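Local coordinates for PhiRv1 phage protein (Mycobacterium tuberculosis, PDB 6LG3) that is a bacterial toxin, probably EST12, which is thought to activate a host RACK1-NLRP3-gasdermin D pyroptosis and interleukin-1 beta immune pathway, at residues A[10-18]-A[51-61]. Residues are numbered along the deposited sequence; the frame is centred on the assembly and turned at random.
Sequences MHELAVQVV and AYLEAGGNVLV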
loop_
_atom_site.group_PDB
_atom_site.type_symbol
_atom_site.label_atom_id
_atom_site.label_comp_id
_atom_site.label_asym_id
_atom_site.label_seq_id
_atom_site.Cartn_x
_atom_site.Cartn_y
_atom_site.Cartn_z
ATOM N N MET A 10 2.827 3.938 0.521
ATOM C CA MET A 10 2.244 2.729 -0.057
ATOM C C MET A 10 0.805 2.531 0.414
ATOM O O MET A 10 -0.059 2.113 -0.366
ATOM C CB MET A 10 3.099 1.503 0.283
ATOM C CG MET A 10 4.487 1.485 -0.406
ATOM S SD MET A 10 4.375 1.200 -2.189
ATOM C CE MET A 10 3.860 -0.528 -2.289
ATOM N N HIS A 11 0.520 2.850 1.676
ATOM C CA HIS A 11 -0.852 2.725 2.161
ATOM C C HIS A 11 -1.780 3.712 1.458
ATOM O O HIS A 11 -2.913 3.359 1.101
ATOM C CB HIS A 11 -0.896 2.928 3.674
ATOM C CG HIS A 11 -2.202 2.544 4.297
ATOM N ND1 HIS A 11 -2.474 1.260 4.723
ATOM C CD2 HIS A 11 -3.312 3.273 4.561
ATOM C CE1 HIS A 11 -3.694 1.216 5.227
ATOM N NE2 HIS A 11 -4.224 2.424 5.139
ATOM N N GLU A 12 -1.314 4.950 1.237
ATOM C CA GLU A 12 -2.150 5.921 0.534
ATOM C C GLU A 12 -2.439 5.469 -0.895
ATOM O O GLU A 12 -3.586 5.559 -1.368
ATOM C CB GLU A 12 -1.483 7.297 0.558
ATOM C CG GLU A 12 -1.284 7.835 1.974
ATOM C CD GLU A 12 -0.499 9.142 2.019
ATOM O OE1 GLU A 12 -0.023 9.515 3.117
ATOM O OE2 GLU A 12 -0.356 9.798 0.961
ATOM N N LEU A 13 -1.416 4.951 -1.589
ATOM C CA LEU A 13 -1.626 4.390 -2.922
ATOM C C LEU A 13 -2.616 3.222 -2.894
ATOM O O LEU A 13 -3.403 3.045 -3.834
ATOM C CB LEU A 13 -0.295 3.933 -3.517
ATOM C CG LEU A 13 0.797 4.985 -3.718
ATOM C CD1 LEU A 13 2.045 4.304 -4.255
ATOM C CD2 LEU A 13 0.317 6.049 -4.679
ATOM N N ALA A 14 -2.572 2.396 -1.843
ATOM C CA ALA A 14 -3.516 1.281 -1.761
ATOM C C ALA A 14 -4.944 1.773 -1.568
ATOM O O ALA A 14 -5.874 1.244 -2.190
ATOM C CB ALA A 14 -3.121 0.331 -0.634
ATOM N N VAL A 15 -5.136 2.785 -0.716
ATOM C CA VAL A 15 -6.461 3.386 -0.563
ATOM C C VAL A 15 -6.971 3.889 -1.908
ATOM O O VAL A 15 -8.141 3.679 -2.261
ATOM C CB VAL A 15 -6.421 4.509 0.490
ATOM C CG1 VAL A 15 -7.742 5.268 0.534
ATOM C CG2 VAL A 15 -6.083 3.941 1.858
ATOM N N GLN A 16 -6.097 4.544 -2.691
ATOM C CA GLN A 16 -6.496 5.001 -4.023
ATOM C C GLN A 16 -6.901 3.836 -4.919
ATOM O O GLN A 16 -7.875 3.937 -5.680
ATOM C CB GLN A 16 -5.362 5.793 -4.685
ATOM C CG GLN A 16 -5.042 7.103 -4.009
ATOM C CD GLN A 16 -3.903 7.841 -4.703
ATOM O OE1 GLN A 16 -2.966 8.316 -4.055
ATOM N NE2 GLN A 16 -3.979 7.936 -6.027
ATOM N N VAL A 17 -6.154 2.730 -4.864
ATOM C CA VAL A 17 -6.478 1.573 -5.696
ATOM C C VAL A 17 -7.840 1.011 -5.312
ATOM O O VAL A 17 -8.668 0.688 -6.174
ATOM C CB VAL A 17 -5.378 0.499 -5.583
ATOM C CG1 VAL A 17 -5.842 -0.809 -6.242
ATOM C CG2 VAL A 17 -4.080 0.991 -6.209
ATOM N N VAL A 18 -8.087 0.874 -4.007
ATOM C CA VAL A 18 -9.353 0.294 -3.564
ATOM C C VAL A 18 -10.510 1.189 -3.980
ATOM O O VAL A 18 -11.552 0.704 -4.446
ATOM C CB VAL A 18 -9.341 0.054 -2.044
ATOM C CG1 VAL A 18 -10.704 -0.477 -1.573
ATOM C CG2 VAL A 18 -8.238 -0.931 -1.668
ATOM N N ALA A 51 8.631 -1.959 -4.533
ATOM C CA ALA A 51 7.882 -2.180 -3.306
ATOM C C ALA A 51 6.494 -2.690 -3.672
ATOM O O ALA A 51 5.958 -2.359 -4.734
ATOM C CB ALA A 51 7.776 -0.890 -2.488
ATOM N N TYR A 52 5.915 -3.509 -2.786
ATOM C CA TYR A 52 4.609 -4.106 -3.007
ATOM C C TYR A 52 3.781 -4.032 -1.737
ATOM O O TYR A 52 4.302 -4.211 -0.628
ATOM C CB TYR A 52 4.709 -5.575 -3.427
ATOM C CG TYR A 52 5.808 -5.876 -4.416
ATOM C CD1 TYR A 52 7.122 -6.030 -3.989
ATOM C CD2 TYR A 52 5.532 -6.031 -5.766
ATOM C CE1 TYR A 52 8.126 -6.307 -4.873
ATOM C CE2 TYR A 52 6.539 -6.321 -6.665
ATOM C CZ TYR A 52 7.837 -6.456 -6.208
ATOM O OH TYR A 52 8.866 -6.742 -7.087
ATOM N N LEU A 53 2.487 -3.774 -1.920
ATOM C CA LEU A 53 1.492 -3.880 -0.861
ATOM C C LEU A 53 0.485 -4.924 -1.312
ATOM O O LEU A 53 -0.174 -4.754 -2.357
ATOM C CB LEU A 53 0.811 -2.536 -0.568
ATOM C CG LEU A 53 -0.167 -2.491 0.622
ATOM C CD1 LEU A 53 -0.219 -1.088 1.215
ATOM C CD2 LEU A 53 -1.566 -2.928 0.208
ATOM N N GLU A 54 0.408 -6.006 -0.534
ATOM C CA GLU A 54 -0.483 -7.139 -0.748
ATOM C C GLU A 54 -1.581 -7.155 0.301
ATOM O O GLU A 54 -1.322 -6.918 1.487
ATOM C CB GLU A 54 0.238 -8.478 -0.626
ATOM C CG GLU A 54 1.312 -8.810 -1.582
ATOM C CD GLU A 54 1.803 -10.233 -1.347
ATOM O OE1 GLU A 54 1.210 -10.926 -0.485
ATOM O OE2 GLU A 54 2.768 -10.659 -2.012
ATOM N N ALA A 55 -2.793 -7.494 -0.135
ATOM C CA ALA A 55 -3.934 -7.673 0.754
ATOM C C ALA A 55 -4.561 -9.017 0.426
ATOM O O ALA A 55 -4.972 -9.247 -0.716
ATOM C CB ALA A 55 -4.951 -6.540 0.594
ATOM N N GLY A 56 -4.618 -9.907 1.410
ATOM C CA GLY A 56 -5.221 -11.211 1.176
ATOM C C GLY A 56 -4.575 -11.983 0.046
ATOM O O GLY A 56 -5.281 -12.599 -0.764
ATOM N N GLY A 57 -3.246 -11.930 -0.054
ATOM C CA GLY A 57 -2.510 -12.674 -1.057
ATOM C C GLY A 57 -2.476 -12.060 -2.440
ATOM O O GLY A 57 -1.846 -12.637 -3.336
ATOM N N ASN A 58 -3.129 -10.920 -2.652
ATOM C CA ASN A 58 -3.130 -10.240 -3.940
ATOM C C ASN A 58 -2.392 -8.917 -3.836
ATOM O O ASN A 58 -2.567 -8.175 -2.864
ATOM C CB ASN A 58 -4.550 -9.991 -4.440
ATOM C CG ASN A 58 -5.446 -11.188 -4.240
ATOM O OD1 ASN A 58 -5.073 -12.307 -4.586
ATOM N ND2 ASN A 58 -6.631 -10.967 -3.679
ATOM N N VAL A 59 -1.576 -8.625 -4.848
ATOM C CA VAL A 59 -0.837 -7.368 -4.878
ATOM C C VAL A 59 -1.786 -6.239 -5.242
ATOM O O VAL A 59 -2.335 -6.202 -6.351
ATOM C CB VAL A 59 0.335 -7.435 -5.863
ATOM C CG1 VAL A 59 1.024 -6.063 -5.925
ATOM C CG2 VAL A 59 1.316 -8.523 -5.455
ATOM N N LEU A 60 -1.985 -5.308 -4.311
ATOM C CA LEU A 60 -2.768 -4.115 -4.590
ATOM C C LEU A 60 -1.919 -3.018 -5.216
ATOM O O LEU A 60 -2.403 -2.293 -6.092
ATOM C CB LEU A 60 -3.407 -3.581 -3.308
ATOM C CG LEU A 60 -4.678 -4.249 -2.780
ATOM C CD1 LEU A 60 -5.135 -3.546 -1.520
ATOM C CD2 LEU A 60 -5.781 -4.245 -3.813
ATOM N N VAL A 61 -0.666 -2.873 -4.771
ATOM C CA VAL A 61 0.184 -1.765 -5.209
ATOM C C VAL A 61 1.580 -2.289 -5.491
ATOM O O VAL A 61 2.133 -3.057 -4.701
ATOM C CB VAL A 61 0.273 -0.642 -4.147
ATOM C CG1 VAL A 61 1.175 0.513 -4.632
ATOM C CG2 VAL A 61 -1.100 -0.131 -3.766
#
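Val61 presses its CG2 methyl against the backbone of the helix beside Ala14, a small residue that lets strand and helix come close. CG2 lies 3.4 Å from Ala14 CA, tighter than a usual carbon contact, and the valine torsion (chi1 180°) aims its two methyls at different neighbours: CG2 at Ala14 and Val17, CG1 at Leu13 and Met10. The side chains of Leu13 and Val61 cross at about a right angle, with Leu13 CB 3.9 Å from Val61 CG1.

Met10 shows how a flexible thioether fits a sheet. Bent at both chi2 and chi3, it brings CE over the backbone between Tyr52 and Leu53, 3.5 Å from Leu53 N, while SD passes Ala51 CB at 4.0 Å. Further along, Leu53 straddles Ala14 with its two methyls, each 3.7 Å from Ala14 CB, and Val17 sets both its methyls against Leu60 O, CG2 at 3.7 Å. Val18 CG2 meets Leu60 CD1 more loosely.

No hydrogen bond joins 10-18 to 51-61, so the contact is made by apolar side chains; the helix and the hairpin each keep their own backbone bonds, and strand 50-55 is also bonded to strand 42-46. A type I' turn from Ala55 to Asn58 closes the hairpin, both its glycines having positive phi. A classic beta bulge places Leu60 and Val61 opposite Leu53, whose O accepts from both their N atoms, so two successive residues can turn toward the helix.

Thus helix 4-22 packs on one face of the three-stranded antiparallel sheet. Leu42 and Leu44 of strand 42-46 extend the apolar layer around Leu53, helix 26-39 meets Val18 and Leu60 through Ala29 and Leu33, and Leu68 of helix 65-73 touches Met10 and Ala51.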